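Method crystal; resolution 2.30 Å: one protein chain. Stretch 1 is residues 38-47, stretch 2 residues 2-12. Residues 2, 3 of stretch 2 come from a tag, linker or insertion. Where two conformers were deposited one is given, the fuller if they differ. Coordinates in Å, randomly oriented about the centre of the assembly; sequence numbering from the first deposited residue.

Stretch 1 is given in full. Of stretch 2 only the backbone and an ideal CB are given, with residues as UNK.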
# COMPACT_ATOMS: atom_id res chain seq x y z
N LEU A 38 31.17 22.05 28.18
CA LEU A 38 30.53 21.79 29.45
C LEU A 38 31.40 20.87 30.30
O LEU A 38 31.90 19.86 29.81
CB LEU A 38 29.14 21.18 29.22
CG LEU A 38 28.37 20.66 30.43
CD1 LEU A 38 27.81 21.78 31.31
CD2 LEU A 38 27.28 19.75 29.96
N ARG A 39 31.59 21.25 31.56
CA ARG A 39 32.30 20.42 32.53
C ARG A 39 31.30 19.92 33.56
O ARG A 39 30.59 20.72 34.16
CB ARG A 39 33.42 21.22 33.22
CG ARG A 39 34.11 20.46 34.35
CD ARG A 39 35.22 21.26 35.00
NE ARG A 39 34.73 22.38 35.79
CZ ARG A 39 35.43 23.48 36.06
NH1 ARG A 39 36.67 23.61 35.59
NH2 ARG A 39 34.89 24.44 36.79
N ILE A 40 31.26 18.61 33.75
CA ILE A 40 30.44 18.01 34.80
C ILE A 40 31.32 17.45 35.91
O ILE A 40 32.12 16.53 35.68
CB ILE A 40 29.52 16.87 34.25
CG1 ILE A 40 28.64 17.38 33.10
CG2 ILE A 40 28.69 16.27 35.38
CD1 ILE A 40 27.46 16.46 32.76
N ASP A 41 31.18 18.01 37.11
CA ASP A 41 31.88 17.52 38.28
C ASP A 41 30.98 16.61 39.09
O ASP A 41 29.77 16.83 39.16
CB ASP A 41 32.37 18.68 39.15
CG ASP A 41 33.47 19.49 38.49
OD1 ASP A 41 33.33 20.72 38.38
OD2 ASP A 41 34.48 18.88 38.07
N THR A 42 31.58 15.60 39.70
CA THR A 42 30.87 14.71 40.62
C THR A 42 31.45 14.80 42.03
O THR A 42 32.50 15.42 42.23
CB THR A 42 30.93 13.25 40.16
OG1 THR A 42 32.29 12.82 40.12
CG2 THR A 42 30.29 13.06 38.78
N ASP A 43 30.77 14.17 42.99
CA ASP A 43 31.17 14.22 44.40
C ASP A 43 32.44 13.43 44.71
O ASP A 43 33.04 13.60 45.77
CB ASP A 43 30.01 13.77 45.30
CG ASP A 43 29.67 12.29 45.16
OD1 ASP A 43 29.73 11.75 44.04
OD2 ASP A 43 29.34 11.66 46.19
N GLU A 44 32.85 12.56 43.78
CA GLU A 44 34.02 11.71 43.96
C GLU A 44 35.21 12.15 43.10
O GLU A 44 36.19 11.42 42.95
CB GLU A 44 33.67 10.25 43.70
CG GLU A 44 33.26 9.49 44.95
CD GLU A 44 32.23 8.41 44.67
OE1 GLU A 44 31.06 8.58 45.08
OE2 GLU A 44 32.59 7.39 44.03
N GLY A 45 35.11 13.35 42.53
CA GLY A 45 36.23 13.98 41.83
C GLY A 45 36.50 13.46 40.43
O GLY A 45 37.51 13.83 39.81
N VAL A 46 35.61 12.62 39.91
CA VAL A 46 35.63 12.27 38.49
C VAL A 46 34.81 13.26 37.66
O VAL A 46 33.64 13.54 37.95
CB VAL A 46 35.31 10.76 38.22
CG1 VAL A 46 34.13 10.27 39.04
CG2 VAL A 46 35.10 10.48 36.73
N THR A 47 35.47 13.79 36.63
CA THR A 47 35.02 14.96 35.90
C THR A 47 34.94 14.60 34.41
O THR A 47 35.86 13.99 33.86
CB THR A 47 36.01 16.14 36.15
OG1 THR A 47 35.81 16.66 37.47
CG2 THR A 47 35.85 17.26 35.13
N UNK A 2 25.00 6.38 44.25
CA UNK A 2 26.03 6.87 45.23
C UNK A 2 26.97 7.92 44.63
O UNK A 2 27.30 8.90 45.30
CB UNK A 2 26.87 5.70 45.74
N UNK A 3 27.39 7.71 43.39
CA UNK A 3 27.94 8.78 42.55
C UNK A 3 26.85 9.78 42.21
O UNK A 3 25.69 9.41 42.00
CB UNK A 3 28.56 8.21 41.27
N UNK A 4 27.23 11.06 42.14
CA UNK A 4 26.28 12.16 42.17
C UNK A 4 26.88 13.38 41.48
O UNK A 4 27.99 13.78 41.80
CB UNK A 4 25.88 12.49 43.61
N UNK A 5 26.15 13.95 40.52
CA UNK A 5 26.55 15.19 39.85
C UNK A 5 26.45 16.38 40.81
O UNK A 5 25.45 16.55 41.51
CB UNK A 5 25.68 15.43 38.61
N UNK A 6 27.51 17.19 40.82
CA UNK A 6 27.82 18.10 41.92
C UNK A 6 27.92 19.55 41.40
O UNK A 6 27.51 20.49 42.09
CB UNK A 6 29.12 17.68 42.60
N UNK A 7 28.43 19.69 40.18
CA UNK A 7 28.62 20.99 39.54
C UNK A 7 28.55 20.86 38.02
O UNK A 7 29.12 19.93 37.44
CB UNK A 7 29.96 21.60 39.96
N UNK A 8 27.87 21.79 37.37
CA UNK A 8 27.97 21.96 35.92
C UNK A 8 28.54 23.33 35.60
O UNK A 8 28.04 24.35 36.07
CB UNK A 8 26.61 21.78 35.25
N UNK A 9 29.60 23.35 34.80
CA UNK A 9 30.25 24.60 34.43
C UNK A 9 30.28 24.75 32.91
O UNK A 9 30.70 23.85 32.19
CB UNK A 9 31.67 24.66 35.00
N UNK A 10 29.85 25.92 32.46
CA UNK A 10 29.65 26.20 31.04
C UNK A 10 30.71 27.21 30.60
O UNK A 10 30.92 28.23 31.25
CB UNK A 10 28.24 26.73 30.77
N UNK A 11 31.38 26.91 29.49
CA UNK A 11 32.36 27.80 28.89
C UNK A 11 31.91 28.16 27.48
O UNK A 11 31.18 27.39 26.86
CB UNK A 11 33.75 27.16 28.87
N UNK A 12 32.34 29.31 26.99
CA UNK A 12 32.02 29.73 25.63
C UNK A 12 33.29 30.02 24.84
O UNK A 12 34.18 30.73 25.30
CB UNK A 12 31.12 30.96 25.65

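Residues 5-12 run antiparallel to strand 38-42, so side chains alternate between the face carrying Leu38 and Ile40 and the face carrying Arg39 and Asp41. A bulge at Asp41-Thr42 breaks this order.

Position 2 points sideways into open space, with its ideal CB 5.1 Å from Glu44 OE1. Many residues would suit it; the tag supplies Ser2.

At position 3 the CB again points sideways, near the carboxylates of Asp43 and Glu44, with Thr42 and Val46 within reach of a longer side chain. A basic or a flexible apolar residue would fit. The tag residue Leu3 extends CD2 to 3.8 Å from Thr42 CB and 3.4 Å from Asp43 OD1.

Position 4 has an ideal CB 3.9 Å from Asp43 OD1, which favours a polar or basic side chain. Asp43 N donates to O of residue 4 at 3.0 Å. In Arg4 the guanidinium lies with one face over Asp43 CB; NH1 is 4.1 Å from Asp43 OD2, but no N-H points at it.

At position 5 the CB points away from stretch 1, yet Ile40 CG2 lies 4.5 Å from it, inviting a branched apolar residue. Ile5 places CG1 3.8 Å from Ile40 CG2.

Position 6 points toward stretch 1, its CB only 3.6 Å from Asp41 O, as the bulge lets Asp41 O accept from N of both residue 6 (2.8 Å) and residue 7 (3.3 Å, weak). A small or polar side chain suits this close approach. Thr6 has OG1 3.7 Å from Asp43 CB.

Position 7 shares the Asp41 face, and OD1 of Asp41 favours a basic or polar residue. Arg7 brings NE to 4.0 Å from Asp41 OD1, beyond a salt bridge.

Position 8 faces Leu38 and Ile40, which call for an apolar side chain. Leu8 meets Ile40 with CD2 3.6 Å from CG1.

Position 9 offers Arg39 NH2 3.7 Å from its CB, suiting a short acceptor such as a hydroxyl, amide or carboxylate. Thr9 OG1 accepts from Arg39 NH2 at 3.2 Å, and a water 2.6 Å from both Thr9 OG1 and Asp41 OD1 links the two side chains.

Position 10 returns to the Leu38 face, where beta-branched apolar residues fit; Val10 CG2 packs 4.1 Å from Leu38 CD1.

Position 11 leaves room for a long or aromatic side chain to reach Arg39. Phe11 turns its ring edge to the guanidinium, CZ lying over one face, 4.1 Å from Arg39 NH1.

Position 12 is out of reach; it is His12.

Stretch 2 (2-12) SLRITRLTVFH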
# COMPACT_ATOMS: atom_id res chain seq x y z
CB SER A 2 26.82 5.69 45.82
OG SER A 2 27.13 4.72 44.83
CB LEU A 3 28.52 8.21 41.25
CG LEU A 3 29.94 8.52 40.79
CD1 LEU A 3 29.99 8.70 39.28
CD2 LEU A 3 30.56 9.73 41.47
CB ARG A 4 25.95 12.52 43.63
CG ARG A 4 24.52 12.97 43.87
CD ARG A 4 24.29 13.42 45.31
NE ARG A 4 25.34 14.33 45.78
CZ ARG A 4 26.04 14.17 46.90
NH1 ARG A 4 25.81 13.12 47.69
NH2 ARG A 4 26.97 15.05 47.24
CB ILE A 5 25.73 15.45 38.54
CG1 ILE A 5 26.11 14.44 37.45
CG2 ILE A 5 25.95 16.88 38.02
CD1 ILE A 5 25.31 14.56 36.15
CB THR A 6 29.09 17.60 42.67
OG1 THR A 6 28.69 16.94 43.89
CG2 THR A 6 30.10 18.70 42.97
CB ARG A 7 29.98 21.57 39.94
CG ARG A 7 30.00 23.08 40.17
CD ARG A 7 30.81 23.46 41.41
NE ARG A 7 31.91 22.53 41.69
CZ ARG A 7 32.04 21.83 42.82
NH1 ARG A 7 33.07 21.01 42.96
NH2 ARG A 7 31.15 21.94 43.80
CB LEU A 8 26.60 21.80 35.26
CG LEU A 8 25.75 20.58 35.67
CD1 LEU A 8 24.34 20.74 35.19
CD2 LEU A 8 26.33 19.31 35.12
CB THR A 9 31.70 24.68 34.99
OG1 THR A 9 31.70 24.29 36.37
CG2 THR A 9 32.25 26.10 34.88
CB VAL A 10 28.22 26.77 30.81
CG1 VAL A 10 27.98 27.09 29.34
CG2 VAL A 10 27.17 25.79 31.30
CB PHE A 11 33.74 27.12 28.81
CG PHE A 11 34.32 26.77 30.16
CD1 PHE A 11 35.21 27.63 30.79
CD2 PHE A 11 33.98 25.57 30.79
CE1 PHE A 11 35.76 27.30 32.03
CE2 PHE A 11 34.52 25.24 32.03
CZ PHE A 11 35.41 26.11 32.65
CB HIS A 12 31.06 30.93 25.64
CG HIS A 12 31.02 31.69 24.35
ND1 HIS A 12 31.43 33.00 24.25
CD2 HIS A 12 30.64 31.32 23.10
CE1 HIS A 12 31.30 33.41 23.00
NE2 HIS A 12 30.83 32.40 22.28
O HOH W 1 31.53 21.76 36.76
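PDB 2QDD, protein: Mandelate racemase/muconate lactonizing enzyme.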